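Local structure of endo-b-1,4-glucanase (Nasutitermes takasagoensis, 1KS8) at residues 250-262 / 305-317. The protein probably hydrolyses internal beta-1,4-glucosidic linkages in cellulose and related beta-glucans, as a family 9 glycosyl hydrolase of the termite. Residues are numbered along the deposited sequence; the frame is centred on the assembly and turned at random.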
ATOM      1  N   GLY A 250     -14.158   1.127  -6.240  1.00 18.72           N
ATOM      2  CA  GLY A 250     -13.060   1.670  -5.468  1.00 17.35           C
ATOM      3  C   GLY A 250     -11.838   0.782  -5.379  1.00 16.54           C
ATOM      4  O   GLY A 250     -11.857  -0.391  -5.759  1.00 16.52           O
ATOM      5  N   LEU A 251     -10.758   1.368  -4.878  1.00 14.18           N
ATOM      6  CA  LEU A 251      -9.494   0.672  -4.692  1.00 13.87           C
ATOM      7  C   LEU A 251      -8.999   1.056  -3.305  1.00 14.21           C
ATOM      8  O   LEU A 251      -8.722   2.225  -3.044  1.00 14.23           O
ATOM      9  CB  LEU A 251      -8.474   1.113  -5.743  1.00 14.98           C
ATOM     10  CG  LEU A 251      -7.048   0.585  -5.552  1.00 16.06           C
ATOM     11  CD1 LEU A 251      -7.042  -0.931  -5.665  1.00 17.02           C
ATOM     12  CD2 LEU A 251      -6.130   1.203  -6.595  1.00 16.25           C
ATOM     13  N   ASN A 252      -8.910   0.072  -2.418  1.00 14.43           N
ATOM     14  CA  ASN A 252      -8.453   0.301  -1.053  1.00 16.07           C
ATOM     15  C   ASN A 252      -7.887  -1.012  -0.529  1.00 15.84           C
ATOM     16  O   ASN A 252      -8.068  -2.057  -1.150  1.00 15.06           O
ATOM     17  CB  ASN A 252      -9.624   0.747  -0.170  1.00 21.17           C
ATOM     18  CG  ASN A 252      -9.167   1.360   1.143  1.00 25.21           C
ATOM     19  OD1 ASN A 252      -9.962   1.549   2.065  1.00 27.90           O
ATOM     20  ND2 ASN A 252      -7.885   1.685   1.230  1.00 27.67           N
ATOM     21  N   TRP A 253      -7.208  -0.962   0.613  1.00 15.20           N
ATOM     22  CA  TRP A 253      -6.627  -2.166   1.186  1.00 16.41           C
ATOM     23  C   TRP A 253      -7.668  -3.237   1.508  1.00 18.18           C
ATOM     24  O   TRP A 253      -7.367  -4.426   1.446  1.00 18.49           O
ATOM     25  CB  TRP A 253      -5.837  -1.837   2.462  1.00 15.78           C
ATOM     26  CG  TRP A 253      -6.670  -1.249   3.560  1.00 14.98           C
ATOM     27  CD1 TRP A 253      -6.930   0.074   3.773  1.00 15.71           C
ATOM     28  CD2 TRP A 253      -7.404  -1.968   4.561  1.00 16.25           C
ATOM     29  NE1 TRP A 253      -7.782   0.224   4.841  1.00 17.69           N
ATOM     30  CE2 TRP A 253      -8.088  -1.012   5.343  1.00 15.56           C
ATOM     31  CE3 TRP A 253      -7.551  -3.327   4.869  1.00 15.75           C
ATOM     32  CZ2 TRP A 253      -8.911  -1.371   6.418  1.00 16.74           C
ATOM     33  CZ3 TRP A 253      -8.371  -3.685   5.942  1.00 16.33           C
ATOM     34  CH2 TRP A 253      -9.039  -2.707   6.700  1.00 15.15           C
ATOM     35  N   ASP A 254      -8.889  -2.823   1.842  1.00 19.89           N
ATOM     36  CA  ASP A 254      -9.941  -3.779   2.199  1.00 22.65           C
ATOM     37  C   ASP A 254     -10.975  -4.085   1.119  1.00 23.55           C
ATOM     38  O   ASP A 254     -11.731  -5.050   1.239  1.00 23.97           O
ATOM     39  CB  ASP A 254     -10.672  -3.316   3.465  1.00 25.23           C
ATOM     40  CG  ASP A 254     -11.354  -1.974   3.292  1.00 28.12           C
ATOM     41  OD1 ASP A 254     -12.123  -1.583   4.196  1.00 32.81           O
ATOM     42  OD2 ASP A 254     -11.120  -1.306   2.263  1.00 31.61           O
ATOM     43  N   SER A 255     -11.025  -3.265   0.079  1.00 22.61           N
ATOM     44  CA  SER A 255     -11.975  -3.477  -1.005  1.00 24.28           C
ATOM     45  C   SER A 255     -11.383  -2.902  -2.277  1.00 24.63           C
ATOM     46  O   SER A 255     -11.109  -1.705  -2.355  1.00 26.46           O
ATOM     47  CB  SER A 255     -13.306  -2.791  -0.695  1.00 25.95           C
ATOM     48  OG  SER A 255     -14.263  -3.062  -1.707  1.00 28.60           O
ATOM     49  N   LYS A 256     -11.191  -3.754  -3.276  1.00 24.09           N
ATOM     50  CA  LYS A 256     -10.604  -3.310  -4.529  1.00 23.42           C
ATOM     51  C   LYS A 256     -11.357  -3.793  -5.759  1.00 21.07           C
ATOM     52  O   LYS A 256     -10.751  -4.242  -6.733  1.00 19.89           O
ATOM     53  CB  LYS A 256      -9.150  -3.768  -4.594  1.00 24.68           C
ATOM     54  CG  LYS A 256      -8.964  -5.245  -4.295  1.00 26.75           C
ATOM     55  CD  LYS A 256      -7.494  -5.605  -4.201  1.00 27.44           C
ATOM     56  CE  LYS A 256      -6.793  -4.833  -3.093  1.00 26.83           C
ATOM     57  NZ  LYS A 256      -7.365  -5.129  -1.751  1.00 29.92           N
ATOM     58  N   VAL A 257     -12.680  -3.686  -5.713  1.00 19.29           N
ATOM     59  CA  VAL A 257     -13.517  -4.101  -6.830  1.00 18.47           C
ATOM     60  C   VAL A 257     -13.088  -3.407  -8.121  1.00 15.52           C
ATOM     61  O   VAL A 257     -13.010  -4.039  -9.174  1.00 14.61           O
ATOM     62  CB  VAL A 257     -15.001  -3.779  -6.553  1.00 20.58           C
ATOM     63  CG1 VAL A 257     -15.859  -4.227  -7.721  1.00 21.42           C
ATOM     64  CG2 VAL A 257     -15.447  -4.467  -5.268  1.00 22.86           C
ATOM     65  N   SER A 258     -12.804  -2.109  -8.045  1.00 15.31           N
ATOM     66  CA  SER A 258     -12.387  -1.368  -9.233  1.00 13.87           C
ATOM     67  C   SER A 258     -11.031  -1.843  -9.741  1.00 12.54           C
ATOM     68  O   SER A 258     -10.768  -1.816 -10.943  1.00 13.28           O
ATOM     69  CB  SER A 258     -12.336   0.131  -8.939  1.00 15.26           C
ATOM     70  OG  SER A 258     -13.640   0.651  -8.744  1.00 16.49           O
ATOM     71  N   GLY A 259     -10.167  -2.264  -8.824  1.00 11.79           N
ATOM     72  CA  GLY A 259      -8.864  -2.760  -9.224  1.00 11.87           C
ATOM     73  C   GLY A 259      -9.059  -4.053  -9.991  1.00 10.90           C
ATOM     74  O   GLY A 259      -8.469  -4.254 -11.050  1.00 10.70           O
ATOM     75  N   VAL A 260      -9.902  -4.929  -9.452  1.00 10.77           N
ATOM     76  CA  VAL A 260     -10.197  -6.211 -10.086  1.00 11.06           C
ATOM     77  C   VAL A 260     -10.780  -5.991 -11.477  1.00 10.24           C
ATOM     78  O   VAL A 260     -10.375  -6.633 -12.446  1.00 10.29           O
ATOM     79  CB  VAL A 260     -11.216  -7.022  -9.251  1.00 10.54           C
ATOM     80  CG1 VAL A 260     -11.728  -8.211 -10.053  1.00 13.81           C
ATOM     81  CG2 VAL A 260     -10.564  -7.502  -7.965  1.00 12.83           C
ATOM     82  N   GLN A 261     -11.729  -5.070 -11.565  1.00 10.58           N
ATOM     83  CA  GLN A 261     -12.387  -4.767 -12.826  1.00 11.91           C
ATOM     84  C   GLN A 261     -11.473  -4.180 -13.897  1.00 10.94           C
ATOM     85  O   GLN A 261     -11.514  -4.605 -15.051  1.00 11.61           O
ATOM     86  CB  GLN A 261     -13.572  -3.840 -12.560  1.00 13.11           C
ATOM     87  CG  GLN A 261     -14.706  -4.551 -11.831  1.00 14.39           C
ATOM     88  CD  GLN A 261     -15.685  -3.607 -11.166  1.00 16.14           C
ATOM     89  OE1 GLN A 261     -16.752  -4.026 -10.712  1.00 20.57           O
ATOM     90  NE2 GLN A 261     -15.327  -2.332 -11.090  1.00 14.25           N
ATOM     91  N   VAL A 262     -10.637  -3.212 -13.534  1.00 11.29           N
ATOM     92  CA  VAL A 262      -9.754  -2.628 -14.531  1.00 11.80           C
ATOM     93  C   VAL A 262      -8.664  -3.630 -14.917  1.00 12.21           C
ATOM     94  O   VAL A 262      -8.174  -3.622 -16.046  1.00 13.70           O
ATOM     95  CB  VAL A 262      -9.136  -1.290 -14.030  1.00 12.80           C
ATOM     96  CG1 VAL A 262      -8.028  -1.548 -13.025  1.00 13.93           C
ATOM     97  CG2 VAL A 262      -8.632  -0.477 -15.211  1.00 14.52           C
ATOM     98  N   ARG A 305      -5.391   9.660   0.552  1.00  7.06           N
ATOM     99  CA  ARG A 305      -5.135   8.308   0.068  1.00  7.08           C
ATOM    100  C   ARG A 305      -6.288   7.855  -0.830  1.00  7.85           C
ATOM    101  O   ARG A 305      -6.069   7.238  -1.871  1.00  8.08           O
ATOM    102  CB  ARG A 305      -4.971   7.355   1.264  1.00  7.64           C
ATOM    103  CG  ARG A 305      -5.141   5.858   0.973  1.00  7.50           C
ATOM    104  CD  ARG A 305      -6.612   5.436   0.981  1.00  8.37           C
ATOM    105  NE  ARG A 305      -7.294   5.762   2.236  1.00  9.66           N
ATOM    106  CZ  ARG A 305      -7.233   5.035   3.349  1.00 10.08           C
ATOM    107  NH1 ARG A 305      -6.515   3.918   3.388  1.00 12.18           N
ATOM    108  NH2 ARG A 305      -7.902   5.423   4.429  1.00 10.04           N
ATOM    109  N   HIS A 306      -7.521   8.159  -0.433  1.00  7.54           N
ATOM    110  CA  HIS A 306      -8.664   7.767  -1.248  1.00  8.21           C
ATOM    111  C   HIS A 306      -8.662   8.501  -2.584  1.00  8.05           C
ATOM    112  O   HIS A 306      -8.963   7.905  -3.618  1.00  9.37           O
ATOM    113  CB  HIS A 306      -9.982   8.034  -0.509  1.00  8.89           C
ATOM    114  CG  HIS A 306     -10.275   7.052   0.584  1.00  9.57           C
ATOM    115  ND1 HIS A 306     -10.399   5.697   0.355  1.00 11.34           N
ATOM    116  CD2 HIS A 306     -10.480   7.228   1.910  1.00  9.11           C
ATOM    117  CE1 HIS A 306     -10.666   5.083   1.494  1.00 11.35           C
ATOM    118  NE2 HIS A 306     -10.721   5.990   2.454  1.00 10.75           N
ATOM    119  N   ALA A 307      -8.322   9.788  -2.569  1.00  7.62           N
ATOM    120  CA  ALA A 307      -8.287  10.571  -3.804  1.00  8.81           C
ATOM    121  C   ALA A 307      -7.167  10.085  -4.722  1.00  8.85           C
ATOM    122  O   ALA A 307      -7.341  10.006  -5.941  1.00  8.24           O
ATOM    123  CB  ALA A 307      -8.102  12.048  -3.485  1.00  9.48           C
ATOM    124  N   ALA A 308      -6.017   9.749  -4.142  1.00  7.78           N
ATOM    125  CA  ALA A 308      -4.898   9.265  -4.941  1.00  8.04           C
ATOM    126  C   ALA A 308      -5.187   7.862  -5.485  1.00  7.18           C
ATOM    127  O   ALA A 308      -4.784   7.530  -6.597  1.00  8.00           O
ATOM    128  CB  ALA A 308      -3.619   9.264  -4.114  1.00  7.45           C
ATOM    129  N   ASN A 309      -5.876   7.033  -4.704  1.00  7.77           N
ATOM    130  CA  ASN A 309      -6.220   5.690  -5.166  1.00  7.74           C
ATOM    131  C   ASN A 309      -7.165   5.806  -6.354  1.00  8.60           C
ATOM    132  O   ASN A 309      -7.043   5.069  -7.332  1.00  8.79           O
ATOM    133  CB  ASN A 309      -6.904   4.884  -4.057  1.00  7.49           C
ATOM    134  CG  ASN A 309      -5.931   4.401  -3.002  1.00  8.01           C
ATOM    135  OD1 ASN A 309      -4.740   4.703  -3.056  1.00  7.71           O
ATOM    136  ND2 ASN A 309      -6.437   3.640  -2.034  1.00  8.94           N
ATOM    137  N   ALA A 310      -8.116   6.730  -6.257  1.00  9.15           N
ATOM    138  CA  ALA A 310      -9.065   6.949  -7.339  1.00  8.34           C
ATOM    139  C   ALA A 310      -8.296   7.441  -8.561  1.00  9.48           C
ATOM    140  O   ALA A 310      -8.572   7.021  -9.688  1.00 10.09           O
ATOM    141  CB  ALA A 310     -10.114   7.973  -6.922  1.00 10.36           C
ATOM    142  N   ALA A 311      -7.325   8.323  -8.339  1.00  9.07           N
ATOM    143  CA  ALA A 311      -6.521   8.848  -9.436  1.00  9.16           C
ATOM    144  C   ALA A 311      -5.816   7.705 -10.161  1.00  9.39           C
ATOM    145  O   ALA A 311      -5.741   7.695 -11.391  1.00  9.28           O
ATOM    146  CB  ALA A 311      -5.494   9.855  -8.916  1.00  9.15           C
ATOM    147  N   PHE A 312      -5.303   6.735  -9.410  1.00  9.08           N
ATOM    148  CA  PHE A 312      -4.620   5.621 -10.052  1.00  8.43           C
ATOM    149  C   PHE A 312      -5.584   4.771 -10.872  1.00  9.08           C
ATOM    150  O   PHE A 312      -5.236   4.314 -11.958  1.00  9.73           O
ATOM    151  CB  PHE A 312      -3.905   4.735  -9.034  1.00 10.60           C
ATOM    152  CG  PHE A 312      -3.032   3.699  -9.674  1.00  9.27           C
ATOM    153  CD1 PHE A 312      -1.965   4.083 -10.480  1.00  9.96           C
ATOM    154  CD2 PHE A 312      -3.308   2.345  -9.529  1.00 11.04           C
ATOM    155  CE1 PHE A 312      -1.185   3.135 -11.138  1.00 11.35           C
ATOM    156  CE2 PHE A 312      -2.533   1.387 -10.184  1.00 11.54           C
ATOM    157  CZ  PHE A 312      -1.472   1.785 -10.989  1.00 12.25           C
ATOM    158  N   ILE A 313      -6.791   4.552 -10.356  1.00  8.45           N
ATOM    159  CA  ILE A 313      -7.778   3.778 -11.100  1.00  8.64           C
ATOM    160  C   ILE A 313      -8.079   4.509 -12.405  1.00  8.79           C
ATOM    161  O   ILE A 313      -8.232   3.885 -13.454  1.00  9.82           O
ATOM    162  CB  ILE A 313      -9.083   3.590 -10.285  1.00  9.51           C
ATOM    163  CG1 ILE A 313      -8.840   2.589  -9.150  1.00 11.14           C
ATOM    164  CG2 ILE A 313     -10.213   3.095 -11.191  1.00 10.66           C
ATOM    165  CD1 ILE A 313      -8.449   1.187  -9.616  1.00 13.15           C
ATOM    166  N   MET A 314      -8.145   5.835 -12.344  1.00  9.33           N
ATOM    167  CA  MET A 314      -8.417   6.634 -13.535  1.00  9.65           C
ATOM    168  C   MET A 314      -7.286   6.505 -14.548  1.00 10.26           C
ATOM    169  O   MET A 314      -7.529   6.410 -15.753  1.00 10.65           O
ATOM    170  CB  MET A 314      -8.606   8.102 -13.161  1.00 10.04           C
ATOM    171  CG  MET A 314      -9.897   8.376 -12.419  1.00 10.63           C
ATOM    172  SD  MET A 314     -10.103  10.125 -12.065  1.00 12.28           S
ATOM    173  CE  MET A 314     -11.357  10.052 -10.791  1.00 12.10           C
ATOM    174  N   LEU A 315      -6.049   6.506 -14.060  1.00  9.97           N
ATOM    175  CA  LEU A 315      -4.894   6.379 -14.939  1.00  9.97           C
ATOM    176  C   LEU A 315      -4.870   4.994 -15.587  1.00 10.74           C
ATOM    177  O   LEU A 315      -4.500   4.851 -16.757  1.00 11.45           O
ATOM    178  CB  LEU A 315      -3.609   6.644 -14.149  1.00 10.62           C
ATOM    179  CG  LEU A 315      -3.451   8.124 -13.776  1.00 10.00           C
ATOM    180  CD1 LEU A 315      -2.453   8.288 -12.637  1.00 11.27           C
ATOM    181  CD2 LEU A 315      -3.010   8.906 -15.002  1.00 11.43           C
ATOM    182  N   GLU A 316      -5.281   3.977 -14.835  1.00 11.41           N
ATOM    183  CA  GLU A 316      -5.322   2.618 -15.366  1.00 11.64           C
ATOM    184  C   GLU A 316      -6.441   2.516 -16.398  1.00 12.35           C
ATOM    185  O   GLU A 316      -6.305   1.831 -17.414  1.00 13.03           O
ATOM    186  CB  GLU A 316      -5.554   1.608 -14.236  1.00 10.63           C
ATOM    187  CG  GLU A 316      -4.298   1.284 -13.439  1.00 12.09           C
ATOM    188  CD  GLU A 316      -3.379   0.328 -14.173  1.00 13.97           C
ATOM    189  OE1 GLU A 316      -2.174   0.281 -13.852  1.00 12.37           O
ATOM    190  OE2 GLU A 316      -3.868  -0.393 -15.069  1.00 17.60           O
ATOM    191  N   ALA A 317      -7.546   3.205 -16.136  1.00 11.62           N
ATOM    192  CA  ALA A 317      -8.684   3.201 -17.050  1.00 11.73           C
ATOM    193  C   ALA A 317      -8.297   3.873 -18.363  1.00 12.15           C
ATOM    194  O   ALA A 317      -8.686   3.418 -19.442  1.00 12.74           O
ATOM    195  CB  ALA A 317      -9.862   3.926 -16.421  1.00 12.21           C
TER
HETATM  196  O   HOH W   1     -10.069   4.391  -2.075  1.00 27.76           O
HETATM  197  O   HOH W   2      -5.545  -2.680 -15.909  1.00 15.95           O
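Asn-309 ND2 donates a hydrogen bond of 2.9 Å to Leu-251 O. The bond is bent, 139° at the hydrogen, and the donor is tilted out of the carbonyl plane. A water bound to His-306 ND1 donates a second bond to Leu-251 O, at 2.7 Å. Two donors therefore grip one loop carbonyl. Replacing Asn-309 with an alanine is likely to take one of these two donors from Leu-251 O and let the loop shift on the helix.

Next to this polar point lies an apolar patch. Ile-313 CG1 lies 3.7 Å from Leu-251 CB, and Ile-313 CD1 is 3.8 Å from Leu-251 CD2. With CG1 of Ile-313 beside its own backbone N (chi1 -73°), CD1 also meets the start of helix 257-268, 3.9 Å from Gly-259 N. Leu-251 CD2 reaches the edge of the Phe-312 ring. Farther along, Val-262 CG2 packs 3.8 Å from Glu-316 CB. At the other end, Arg-305 NH1 sits at the edge of the Trp-253 ring, while Arg-305 NH2 bonds to Trp-301 O.

The loop is positioned from behind. Gly-250 N donates to Ser-258 OG at 2.6 Å, and Ser-258 N bonds to Gly-250 O. Lys-256 NZ donates to Asn-252 O and makes salt bridges to Glu-214 and Glu-154.

The helical segments 257-262 and 305-317 run nearly parallel, 12° apart, within the (alpha/alpha)6 barrel. The shared Leu-251 carbonyl and the packing around Ile-313 probably help hold the loop against helix 303-319. That loop carries Asp-254, a calcium ligand of this protein, although no calcium is bound there in this model.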